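Local coordinates for PKS_KS domain-containing protein (Photorhabdus luminescens subsp. laumondii, PDB 6SMO) that probably acts as a 3-oxoacyl-[acyl-carrier-protein] synthase, condensing acyl units, and holds a linear polyketone chain in its pocket, at residues 289-294 with 429-434; 125-130 with 212-217; 32-37 with 378-383. All coordinates share one frame; numbering follows the deposited sequence.

Contact 1 (289-294 with 429-434)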
loop_
_atom_site.group_PDB
_atom_site.type_symbol
_atom_site.label_atom_id
_atom_site.label_comp_id
_atom_site.label_asym_id
_atom_site.label_seq_id
_atom_site.Cartn_x
_atom_site.Cartn_y
_atom_site.Cartn_z
ATOM N N TYR B 289 10.500 -9.682 11.113
ATOM C CA TYR B 289 9.917 -8.549 10.347
ATOM C C TYR B 289 9.470 -7.455 11.324
ATOM O O TYR B 289 9.019 -7.786 12.438
ATOM C CB TYR B 289 8.745 -9.031 9.489
ATOM C CG TYR B 289 7.865 -7.935 8.940
ATOM C CD1 TYR B 289 8.278 -7.151 7.875
ATOM C CD2 TYR B 289 6.616 -7.675 9.485
ATOM C CE1 TYR B 289 7.478 -6.141 7.364
ATOM C CE2 TYR B 289 5.802 -6.671 8.985
ATOM C CZ TYR B 289 6.235 -5.900 7.921
ATOM O OH TYR B 289 5.442 -4.907 7.421
ATOM N N ALA B 290 9.594 -6.192 10.907
ATOM C CA ALA B 290 9.121 -4.996 11.644
ATOM C C ALA B 290 8.842 -3.866 10.649
ATOM O O ALA B 290 9.483 -3.846 9.578
ATOM C CB ALA B 290 10.140 -4.585 12.678
ATOM N N SER B 291 7.915 -2.967 10.993
ATOM C CA SER B 291 7.509 -1.801 10.166
ATOM C C SER B 291 7.071 -0.646 11.073
ATOM O O SER B 291 6.379 -0.908 12.076
ATOM C CB SER B 291 6.423 -2.182 9.197
ATOM O OG SER B 291 6.206 -1.146 8.249
ATOM N N VAL B 292 7.470 0.582 10.723
ATOM C CA VAL B 292 7.176 1.828 11.493
ATOM C C VAL B 292 6.769 2.933 10.514
ATOM O O VAL B 292 6.818 2.691 9.289
ATOM C CB VAL B 292 8.386 2.262 12.344
ATOM C CG1 VAL B 292 8.774 1.203 13.363
ATOM C CG2 VAL B 292 9.584 2.636 11.482
ATOM N N ASN B 293 6.389 4.097 11.050
ATOM C CA ASN B 293 6.124 5.344 10.285
ATOM C C ASN B 293 7.143 6.406 10.715
ATOM O O ASN B 293 7.590 6.362 11.880
ATOM C CB ASN B 293 4.690 5.846 10.478
ATOM C CG ASN B 293 3.642 4.822 10.099
ATOM O OD1 ASN B 293 3.760 4.153 9.074
ATOM N ND2 ASN B 293 2.606 4.699 10.914
ATOM N N ASN B 294 7.491 7.318 9.803
ATOM C CA ASN B 294 8.402 8.467 10.056
ATOM C C ASN B 294 7.686 9.503 10.928
ATOM O O ASN B 294 8.311 9.990 11.891
ATOM C CB ASN B 294 8.869 9.133 8.758
ATOM C CG ASN B 294 10.079 8.466 8.143
ATOM O OD1 ASN B 294 11.065 8.209 8.831
ATOM N ND2 ASN B 294 10.024 8.204 6.847
ATOM N N SER B 429 4.518 7.984 2.460
ATOM C CA SER B 429 3.752 8.038 3.738
ATOM C C SER B 429 4.687 7.696 4.903
ATOM O O SER B 429 4.217 7.158 5.896
ATOM C CB SER B 429 2.456 7.264 3.775
ATOM O OG SER B 429 1.839 7.228 2.508
ATOM N N GLY B 430 5.979 7.964 4.723
ATOM C CA GLY B 430 7.007 7.742 5.753
ATOM C C GLY B 430 7.047 6.315 6.250
ATOM O O GLY B 430 7.189 6.123 7.459
ATOM N N ILE B 431 6.938 5.352 5.338
ATOM C CA ILE B 431 6.923 3.919 5.740
ATOM C C ILE B 431 8.318 3.291 5.663
ATOM O O ILE B 431 8.924 3.320 4.599
ATOM C CB ILE B 431 5.905 3.124 4.904
ATOM C CG1 ILE B 431 4.507 3.732 4.981
ATOM C CG2 ILE B 431 5.896 1.666 5.325
ATOM C CD1 ILE B 431 3.458 2.925 4.277
ATOM N N HIS B 432 8.809 2.803 6.800
ATOM C CA HIS B 432 10.056 1.994 6.851
ATOM C C HIS B 432 9.689 0.537 7.145
ATOM O O HIS B 432 8.822 0.315 8.012
ATOM C CB HIS B 432 11.029 2.547 7.900
ATOM C CG HIS B 432 11.556 3.905 7.580
ATOM N ND1 HIS B 432 12.418 4.131 6.525
ATOM C CD2 HIS B 432 11.356 5.103 8.170
ATOM C CE1 HIS B 432 12.722 5.411 6.476
ATOM N NE2 HIS B 432 12.084 6.028 7.473
ATOM N N SER B 433 10.324 -0.410 6.449
ATOM C CA SER B 433 10.105 -1.872 6.600
ATOM C C SER B 433 11.447 -2.607 6.528
ATOM O O SER B 433 12.234 -2.313 5.607
ATOM C CB SER B 433 9.135 -2.383 5.567
ATOM O OG SER B 433 7.824 -1.901 5.826
ATOM N N VAL B 434 11.686 -3.517 7.477
ATOM C CA VAL B 434 12.935 -4.325 7.602
ATOM C C VAL B 434 12.546 -5.793 7.807
ATOM O O VAL B 434 11.626 -6.052 8.609
ATOM C CB VAL B 434 13.819 -3.811 8.757
ATOM C CG1 VAL B 434 15.090 -4.632 8.918
ATOM C CG2 VAL B 434 14.159 -2.337 8.595
HETATM O O HOH W 1 2.480 5.483 7.125
#
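Asn294 and His432 meet with their flat groups almost perpendicular, the amide and imidazole planes 88° apart. Asn294 OD1 lies in the ring plane at the edge of His432 and accepts from NE2 at 2.8 Å in a bent bond (133° at the hydrogen), the donor approaching from the flank of the amide C=O. His432 ND1 is tied to Ser426 OG, so bonds at both ring nitrogens fix the rotation of the imidazole. Next to it, Val292 CG2 rests 3.9 Å from His432 CB.

These contacts lie between adjacent antiparallel strands of the thiolase-fold sheet, 284-293 and 431-438. Ala290 pairs with Val434 and Val292 with His432 as hydrogen-bonded pairs, and Asn294 N extends the ladder to Gly430 O beyond the strand. Val292 and His432 face helix 306-319.

On the face of Ser291, Asn293, Ile431 and Ser433, the Ser291 hydroxyl is anti to its backbone N (chi1 -169°), with OG 3.0 Å from His432 O and 3.0 Å from Ser433 OG; its strongest partner is Lys153 of the neighbouring Ketoacyl_synth_N domain-containing subunit. Asp196 OD1 gathers Ser433 OG and Tyr289 OH, which holds the phenol against helix 193-206. Asn293 and Ile431 run side by side, pointing the same way. Asn293 ND2 bonds to Ser152 OG and Phe148 O of that same partner subunit, while one water donates to Asn293 OD1 and to Ser429 O, at 2.7 Å from each.

Contact 2 (125-130 with 212-217)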
loop_
_atom_site.group_PDB
_atom_site.type_symbol
_atom_site.label_atom_id
_atom_site.label_comp_id
_atom_site.label_asym_id
_atom_site.label_seq_id
_atom_site.Cartn_x
_atom_site.Cartn_y
_atom_site.Cartn_z
ATOM N N VAL B 125 -1.821 -16.687 -0.738
ATOM C CA VAL B 125 -1.069 -15.768 -1.645
ATOM C C VAL B 125 -0.974 -14.388 -0.983
ATOM O O VAL B 125 -1.899 -14.026 -0.232
ATOM C CB VAL B 125 -1.735 -15.683 -3.033
ATOM C CG1 VAL B 125 -1.006 -14.726 -3.965
ATOM C CG2 VAL B 125 -1.861 -17.053 -3.680
ATOM N N ALA B 126 0.112 -13.658 -1.255
ATOM C CA ALA B 126 0.347 -12.265 -0.804
ATOM C C ALA B 126 1.256 -11.549 -1.811
ATOM O O ALA B 126 2.473 -11.460 -1.557
ATOM C CB ALA B 126 0.937 -12.265 0.586
ATOM N N ILE B 127 0.678 -11.074 -2.920
ATOM C CA ILE B 127 1.387 -10.316 -3.995
ATOM C C ILE B 127 1.026 -8.835 -3.856
ATOM O O ILE B 127 -0.156 -8.491 -4.055
ATOM C CB ILE B 127 1.044 -10.872 -5.393
ATOM C CG1 ILE B 127 1.473 -12.337 -5.531
ATOM C CG2 ILE B 127 1.652 -10.003 -6.485
ATOM C CD1 ILE B 127 0.911 -13.039 -6.745
ATOM N N ALA B 128 2.019 -8.001 -3.532
ATOM C CA ALA B 128 1.872 -6.551 -3.266
ATOM C C ALA B 128 2.133 -5.749 -4.547
ATOM O O ALA B 128 2.706 -6.309 -5.503
ATOM C CB ALA B 128 2.818 -6.140 -2.166
ATOM N N THR B 129 1.719 -4.479 -4.550
ATOM C CA THR B 129 1.912 -3.515 -5.666
ATOM C C THR B 129 1.716 -2.091 -5.139
ATOM O O THR B 129 0.937 -1.922 -4.183
ATOM C CB THR B 129 0.953 -3.811 -6.828
ATOM O OG1 THR B 129 1.421 -3.102 -7.976
ATOM C CG2 THR B 129 -0.479 -3.423 -6.532
ATOM N N ALA B 130 2.370 -1.119 -5.768
ATOM C CA ALA B 130 2.220 0.300 -5.394
ATOM C C ALA B 130 1.135 0.955 -6.263
ATOM O O ALA B 130 0.313 1.676 -5.691
ATOM C CB ALA B 130 3.548 0.993 -5.531
ATOM N N ILE B 212 2.326 -23.430 3.529
ATOM C CA ILE B 212 2.958 -22.812 2.324
ATOM C C ILE B 212 2.395 -21.393 2.166
ATOM O O ILE B 212 1.251 -21.163 2.603
ATOM C CB ILE B 212 2.711 -23.667 1.062
ATOM C CG1 ILE B 212 2.879 -25.166 1.333
ATOM C CG2 ILE B 212 3.599 -23.205 -0.084
ATOM C CD1 ILE B 212 2.230 -26.055 0.295
ATOM N N MET B 213 3.168 -20.482 1.569
ATOM C CA MET B 213 2.738 -19.082 1.299
ATOM C C MET B 213 3.537 -18.507 0.122
ATOM O O MET B 213 4.777 -18.425 0.229
ATOM C CB MET B 213 2.935 -18.203 2.540
ATOM C CG MET B 213 1.995 -17.014 2.594
ATOM S SD MET B 213 0.332 -17.458 3.147
ATOM C CE MET B 213 -0.527 -15.910 2.872
ATOM N N LEU B 214 2.845 -18.134 -0.958
ATOM C CA LEU B 214 3.426 -17.436 -2.137
ATOM C C LEU B 214 3.389 -15.926 -1.874
ATOM O O LEU B 214 2.283 -15.351 -1.883
ATOM C CB LEU B 214 2.630 -17.815 -3.391
ATOM C CG LEU B 214 3.271 -17.424 -4.723
ATOM C CD1 LEU B 214 2.986 -18.468 -5.793
ATOM C CD2 LEU B 214 2.801 -16.051 -5.181
ATOM N N ALA B 215 4.556 -15.317 -1.636
ATOM C CA ALA B 215 4.712 -13.899 -1.237
ATOM C C ALA B 215 5.629 -13.172 -2.227
ATOM O O ALA B 215 6.425 -13.848 -2.907
ATOM C CB ALA B 215 5.252 -13.826 0.170
ATOM N N GLY B 216 5.512 -11.841 -2.295
ATOM C CA GLY B 216 6.350 -10.972 -3.146
ATOM C C GLY B 216 5.611 -9.719 -3.585
ATOM O O GLY B 216 4.718 -9.265 -2.841
ATOM N N ALA B 217 5.976 -9.174 -4.751
ATOM C CA ALA B 217 5.365 -7.962 -5.346
ATOM C C ALA B 217 5.641 -7.905 -6.855
ATOM O O ALA B 217 6.711 -8.378 -7.284
ATOM C CB ALA B 217 5.888 -6.732 -4.646
#
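Leu214 and Ile127 cross obliquely on one face of the strand pair, Leu214 CD2 lying 3.9 Å from Ile127 CD1 and 4.2 Å from Val125 CG1. On the other face Ala126, Ala128, Ala215 and Ala217 are small, with Ala128 CB 4.0 Å from Ala217 CB, and Met213 is the one long side chain. The Met213 chain bends at chi2 (79°), which places SD; from there CE, with chi3 extended, comes to 3.9 Å from Val125 O.

The strands run parallel, joined by three backbone bonds. Leu214 O receives Ala126 N at 2.8 Å, Ala126 O receives Gly216 N, and Gly216 O receives Ala128 N in the straightest bond (166° at the hydrogen).

Further out, helix 169-178 covers the Val125, Ile127 and Leu214 face through Ala175, Ala170 and Val174, whereas helix 193-206 lies on the face of the alanines and Met213, with Ala193 on Ala128 and Ala201 on Ala215. Past the strand end, Thr129 OG1 bonds to Ser218 O and Ala132 N, and Glu219 OE2 accepts from Ala130 N, positioning the loop that brings Ala130 to the polyketone pocket. Parallel strands between helices 169-178 and 193-206 are part of the layered alpha-beta-alpha-beta-alpha thiolase fold.

Contact 3 (32-37 with 378-383)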
loop_
_atom_site.group_PDB
_atom_site.type_symbol
_atom_site.label_atom_id
_atom_site.label_comp_id
_atom_site.label_asym_id
_atom_site.label_seq_id
_atom_site.Cartn_x
_atom_site.Cartn_y
_atom_site.Cartn_z
ATOM N N THR B 32 11.923 -21.545 0.050
ATOM C CA THR B 32 12.130 -22.835 -0.665
ATOM C C THR B 32 12.149 -22.628 -2.186
ATOM O O THR B 32 12.687 -23.515 -2.875
ATOM C CB THR B 32 11.058 -23.861 -0.277
ATOM O OG1 THR B 32 9.781 -23.234 -0.400
ATOM C CG2 THR B 32 11.243 -24.394 1.126
ATOM N N GLY B 33 11.585 -21.522 -2.687
ATOM C CA GLY B 33 11.488 -21.226 -4.131
ATOM C C GLY B 33 11.656 -19.747 -4.433
ATOM O O GLY B 33 11.178 -18.920 -3.631
ATOM N N LEU B 34 12.307 -19.432 -5.559
ATOM C CA LEU B 34 12.533 -18.049 -6.060
ATOM C C LEU B 34 12.072 -17.951 -7.517
ATOM O O LEU B 34 12.383 -18.870 -8.301
ATOM C CB LEU B 34 14.020 -17.699 -5.949
ATOM C CG LEU B 34 14.600 -17.653 -4.537
ATOM C CD1 LEU B 34 16.100 -17.417 -4.588
ATOM C CD2 LEU B 34 13.924 -16.581 -3.697
ATOM N N GLY B 35 11.364 -16.869 -7.850
ATOM C CA GLY B 35 10.987 -16.493 -9.225
ATOM C C GLY B 35 11.093 -14.990 -9.409
ATOM O O GLY B 35 10.574 -14.258 -8.542
ATOM N N VAL B 36 11.752 -14.540 -10.481
ATOM C CA VAL B 36 12.056 -13.096 -10.714
ATOM C C VAL B 36 11.939 -12.773 -12.209
ATOM O O VAL B 36 12.432 -13.567 -13.036
ATOM C CB VAL B 36 13.441 -12.721 -10.150
ATOM C CG1 VAL B 36 14.562 -13.556 -10.754
ATOM C CG2 VAL B 36 13.734 -11.236 -10.302
ATOM N N VAL B 37 11.283 -11.650 -12.517
ATOM C CA VAL B 37 11.288 -10.965 -13.844
ATOM C C VAL B 37 11.852 -9.558 -13.615
ATOM O O VAL B 37 11.093 -8.698 -13.133
ATOM C CB VAL B 37 9.878 -10.916 -14.465
ATOM C CG1 VAL B 37 9.870 -10.202 -15.810
ATOM C CG2 VAL B 37 9.268 -12.304 -14.596
ATOM N N GLU B 378 15.002 -7.579 -4.870
ATOM C CA GLU B 378 16.179 -7.495 -3.961
ATOM C C GLU B 378 16.121 -8.628 -2.929
ATOM O O GLU B 378 17.197 -9.111 -2.533
ATOM C CB GLU B 378 16.232 -6.135 -3.263
ATOM C CG GLU B 378 16.675 -5.001 -4.167
ATOM C CD GLU B 378 16.387 -3.610 -3.627
ATOM O OE1 GLU B 378 16.566 -3.396 -2.410
ATOM O OE2 GLU B 378 15.978 -2.741 -4.426
ATOM N N SER B 379 14.915 -9.021 -2.502
ATOM C CA SER B 379 14.665 -10.154 -1.569
ATOM C C SER B 379 15.016 -11.484 -2.248
ATOM O O SER B 379 15.537 -12.376 -1.550
ATOM C CB SER B 379 13.244 -10.155 -1.055
ATOM O OG SER B 379 13.084 -9.211 -0.006
ATOM N N VAL B 380 14.735 -11.616 -3.550
ATOM C CA VAL B 380 15.129 -12.798 -4.377
ATOM C C VAL B 380 16.659 -12.820 -4.485
ATOM O O VAL B 380 17.249 -13.898 -4.274
ATOM C CB VAL B 380 14.460 -12.782 -5.768
ATOM C CG1 VAL B 380 15.102 -13.777 -6.725
ATOM C CG2 VAL B 380 12.962 -13.033 -5.675
ATOM N N ALA B 381 17.265 -11.671 -4.802
ATOM C CA ALA B 381 18.731 -11.477 -4.923
ATOM C C ALA B 381 19.411 -11.788 -3.585
ATOM O O ALA B 381 20.477 -12.433 -3.598
ATOM C CB ALA B 381 19.030 -10.068 -5.373
ATOM N N LEU B 382 18.808 -11.342 -2.478
ATOM C CA LEU B 382 19.308 -11.546 -1.091
ATOM C C LEU B 382 19.380 -13.046 -0.779
ATOM O O LEU B 382 20.388 -13.477 -0.184
ATOM C CB LEU B 382 18.380 -10.815 -0.115
ATOM C CG LEU B 382 18.644 -11.057 1.372
ATOM C CD1 LEU B 382 20.095 -10.782 1.729
ATOM C CD2 LEU B 382 17.724 -10.199 2.225
ATOM N N CYS B 383 18.346 -13.805 -1.157
ATOM C CA CYS B 383 18.244 -15.274 -0.936
ATOM C C CYS B 383 19.351 -15.996 -1.717
ATOM O O CYS B 383 19.954 -16.926 -1.148
ATOM C CB CYS B 383 16.869 -15.798 -1.332
ATOM S SG CYS B 383 15.543 -15.200 -0.249
#
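Val380 turns CG1 anti to its backbone N (chi1 166°) and CG2 anti to its carbonyl carbon, spreading both methyls under the strand, while Leu34 sets CG anti to its own carbonyl carbon (chi1 -64°) and reaches down to the helix. Helix 372-388 is a buried helix of the layered thiolase fold, packed between strands 29-37 and 263-271 and strand 431-438. The two segment axes approach to 8.7 Å and run at 133° to each other.

The side chains interdigitate. Leu34 and Val36 alternate with Gly35 along the strand and project from the same face, and Val380 comes up between them. Val380 CG1 touches Val36 CB at 4.0 Å and Leu34 CB at 4.1 Å, and the Val36 and Val380 side chains pass each other at a slant. The other Val380 methyl, CG2, lies 3.9 Å from Gly35 O, so the valine also meets the backbone between the two larger residues. Three residues on, Cys383 CB meets the same end of Leu34, whose CD1 also lies 3.7 Å from Val380 O. No hydrogen bond crosses the interface, and all five touching residues are buried.

Around this patch, Leu267 of the adjacent strand 263-271 packs on Leu34, Val380 and Cys383, and Phe47 of helix 44-53 covers Val36. The helix also meets strand 431-438, where Met437 touches Leu382 and Cys383. Backbone bonding holds the strand on its sheet partner, with Gly35 paired to Ile266, and Leu34 N donates a hydrogen bond to Asp110 OD2. At the tip of Leu34 the branch forks over one carbon: CD1 stands 3.7 Å and CD2 3.9 Å from Cys383 CB.

All three contacts are buried and involve strands of the same mixed sheet, but they join different elements. Contacts 1 and 2 pair neighbouring strands, antiparallel in the first and parallel in the second, through backbone ladders; contact 3 sets a helix against a strand through apolar side-chain packing, without a hydrogen bond. Strand 29-37 of contact 3 adjoins strand 284-293 of contact 1, with centres about 22 Å apart, whereas those of contacts 2 and 3 lie about 12 Å apart. Contact 1 is the polar one, with a histidine, serines and asparagines beside a partner subunit. Contact 2 is mostly aliphatic, and the loop after its first strand reaches the polyketone through Ala130; no other subunit touches contact 3.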